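Local coordinates for protein beta-N-acetylhexosaminidase (Akkermansia muciniphila, PDB 6JEB) that hydrolyses terminal beta-linked N-acetylhexosamine residues from the non-reducing ends of glycans, including N-glycans, and releases N-acetylglucosamine from chitobiose, at residues Glu169-Val174 / Leu243-Pro248. Numbering follows the deposited sequence. Where two conformers were deposited one is given.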
loop_
_atom_site.group_PDB
_atom_site.type_symbol
_atom_site.label_atom_id
_atom_site.label_comp_id
_atom_site.label_asym_id
_atom_site.label_seq_id
_atom_site.Cartn_x
_atom_site.Cartn_y
_atom_site.Cartn_z
ATOM N N GLU A 169 -10.893 5.190 16.153
ATOM C CA GLU A 169 -11.023 5.155 14.697
ATOM C C GLU A 169 -10.084 4.129 14.074
ATOM O O GLU A 169 -10.456 3.441 13.117
ATOM C CB GLU A 169 -10.757 6.533 14.095
ATOM C CG GLU A 169 -11.904 7.510 14.224
ATOM C CD GLU A 169 -11.520 8.888 13.705
ATOM O OE1 GLU A 169 -10.328 9.257 13.837
ATOM O OE2 GLU A 169 -12.404 9.595 13.159
ATOM N N LEU A 170 -8.843 4.048 14.561
ATOM C CA LEU A 170 -7.914 3.086 13.975
ATOM C C LEU A 170 -8.335 1.651 14.280
ATOM O O LEU A 170 -8.211 0.769 13.418
ATOM C CB LEU A 170 -6.487 3.382 14.427
ATOM C CG LEU A 170 -5.945 4.714 13.902
ATOM C CD1 LEU A 170 -4.594 5.031 14.520
ATOM C CD2 LEU A 170 -5.841 4.716 12.378
ATOM N N LYS A 171 -8.863 1.401 15.487
ATOM C CA LYS A 171 -9.369 0.066 15.792
ATOM C C LYS A 171 -10.602 -0.259 14.957
ATOM O O LYS A 171 -10.788 -1.413 14.540
ATOM C CB LYS A 171 -9.638 -0.090 17.292
ATOM C CG LYS A 171 -8.357 -0.071 18.130
ATOM C CD LYS A 171 -8.604 -0.382 19.598
ATOM C CE LYS A 171 -7.279 -0.550 20.337
ATOM N NZ LYS A 171 -7.422 -1.027 21.750
ATOM N N GLU A 172 -11.446 0.742 14.690
ATOM C CA GLU A 172 -12.560 0.542 13.770
ATOM C C GLU A 172 -12.052 0.148 12.387
ATOM O O GLU A 172 -12.552 -0.804 11.773
ATOM C CB GLU A 172 -13.420 1.805 13.678
ATOM C CG GLU A 172 -14.570 1.638 12.691
ATOM C CD GLU A 172 -15.211 2.942 12.262
ATOM O OE1 GLU A 172 -14.528 3.992 12.272
ATOM O OE2 GLU A 172 -16.406 2.918 11.909
ATOM N N LEU A 173 -11.055 0.878 11.881
ATOM C CA LEU A 173 -10.506 0.587 10.561
ATOM C C LEU A 173 -9.955 -0.832 10.497
ATOM O O LEU A 173 -10.169 -1.544 9.507
ATOM C CB LEU A 173 -9.399 1.593 10.233
ATOM C CG LEU A 173 -8.670 1.378 8.906
ATOM C CD1 LEU A 173 -9.610 1.560 7.721
ATOM C CD2 LEU A 173 -7.461 2.321 8.804
ATOM N N VAL A 174 -9.243 -1.260 11.543
ATOM C CA VAL A 174 -8.685 -2.613 11.566
ATOM C C VAL A 174 -9.797 -3.654 11.450
ATOM O O VAL A 174 -9.695 -4.621 10.680
ATOM C CB VAL A 174 -7.827 -2.817 12.829
ATOM C CG1 VAL A 174 -7.613 -4.306 13.107
ATOM C CG2 VAL A 174 -6.499 -2.092 12.688
ATOM N N LEU A 243 1.021 0.679 18.505
ATOM C CA LEU A 243 0.790 -0.129 17.313
ATOM C C LEU A 243 0.463 -1.569 17.683
ATOM O O LEU A 243 -0.359 -2.210 17.021
ATOM C CB LEU A 243 2.001 -0.062 16.388
ATOM C CG LEU A 243 2.366 1.330 15.855
ATOM C CD1 LEU A 243 3.544 1.235 14.886
ATOM C CD2 LEU A 243 1.162 2.012 15.203
ATOM N N LYS A 244 1.097 -2.094 18.738
ATOM C CA LYS A 244 0.782 -3.445 19.204
ATOM C C LYS A 244 -0.678 -3.547 19.635
ATOM O O LYS A 244 -1.359 -4.542 19.341
ATOM C CB LYS A 244 1.718 -3.821 20.359
ATOM C CG LYS A 244 1.445 -5.181 20.978
ATOM C CD LYS A 244 1.810 -6.304 20.041
ATOM C CE LYS A 244 1.599 -7.665 20.708
ATOM N NZ LYS A 244 2.039 -8.804 19.852
ATOM N N ASP A 245 -1.176 -2.520 20.326
ATOM C CA ASP A 245 -2.562 -2.546 20.769
ATOM C C ASP A 245 -3.530 -2.415 19.597
ATOM O O ASP A 245 -4.573 -3.079 19.583
ATOM C CB ASP A 245 -2.795 -1.442 21.798
ATOM C CG ASP A 245 -4.137 -1.556 22.470
ATOM O OD1 ASP A 245 -4.464 -2.657 22.957
ATOM O OD2 ASP A 245 -4.862 -0.549 22.521
ATOM N N ILE A 246 -3.205 -1.583 18.612
ATOM C CA ILE A 246 -4.157 -1.218 17.563
ATOM C C ILE A 246 -4.127 -2.191 16.401
ATOM O O ILE A 246 -5.178 -2.562 15.868
ATOM C CB ILE A 246 -3.889 0.221 17.078
ATOM C CG1 ILE A 246 -4.105 1.223 18.209
ATOM C CG2 ILE A 246 -4.775 0.551 15.866
ATOM C CD1 ILE A 246 -3.532 2.599 17.886
ATOM N N PHE A 247 -2.929 -2.562 15.951
ATOM C CA PHE A 247 -2.765 -3.218 14.658
ATOM C C PHE A 247 -2.340 -4.660 14.858
ATOM O O PHE A 247 -1.147 -4.936 15.047
ATOM C CB PHE A 247 -1.732 -2.464 13.812
ATOM C CG PHE A 247 -2.161 -1.071 13.446
ATOM C CD1 PHE A 247 -3.119 -0.860 12.459
ATOM C CD2 PHE A 247 -1.623 0.031 14.098
ATOM C CE1 PHE A 247 -3.526 0.430 12.116
ATOM C CE2 PHE A 247 -2.014 1.329 13.761
ATOM C CZ PHE A 247 -2.973 1.527 12.768
ATOM N N PRO A 248 -3.271 -5.616 14.791
ATOM C CA PRO A 248 -2.924 -7.019 15.068
ATOM C C PRO A 248 -2.066 -7.673 13.997
ATOM O O PRO A 248 -1.625 -8.807 14.213
ATOM C CB PRO A 248 -4.295 -7.702 15.170
ATOM C CG PRO A 248 -5.181 -6.857 14.313
ATOM C CD PRO A 248 -4.709 -5.443 14.528
#
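Two outer helices of the catalytic TIM barrel pack together where helix 167-178 meets the C-terminal end of helix 230-246 and the two residues that follow it, through Leu170, Lys171 and Val174 on one side and Asp245 to Pro248 on the other. Lys171 and Ile246 have the nearest CA atoms across the contact, 5.7 Å apart. There CG2 of Ile246 lies 3.6 Å from CB of Leu170, and the same methyl sits over the centre of the Phe247 ring, 3.5 Å above its plane. Phe247 is the first residue to leave the helical conformation, and its side chain packs on Leu126 and Val184 of barrel strands 123-127 and 183-187. In barrel terms, the helix that follows the second strand is thus joined to the one that follows the third. Val174, with CG1 anti to the backbone N (chi1 162°), divides its two methyls: CG2 approaches Phe247 CD1 obliquely at 3.6 Å, while CG1 meets Pro248 CD tip to tip at 3.4 Å, tighter than usual carbon contact. An alanine here would probably open a gap beside Phe247 and Pro248, leaving the aromatic ring less firmly packed. At the exposed margin, in one of two deposited conformers of Asp245, the extended Lys171 chain brings NZ to 2.7 Å from Asp245 OD2 in a salt bridge, arriving 44° out of the carboxylate plane; Lys167 bridges to that same oxygen.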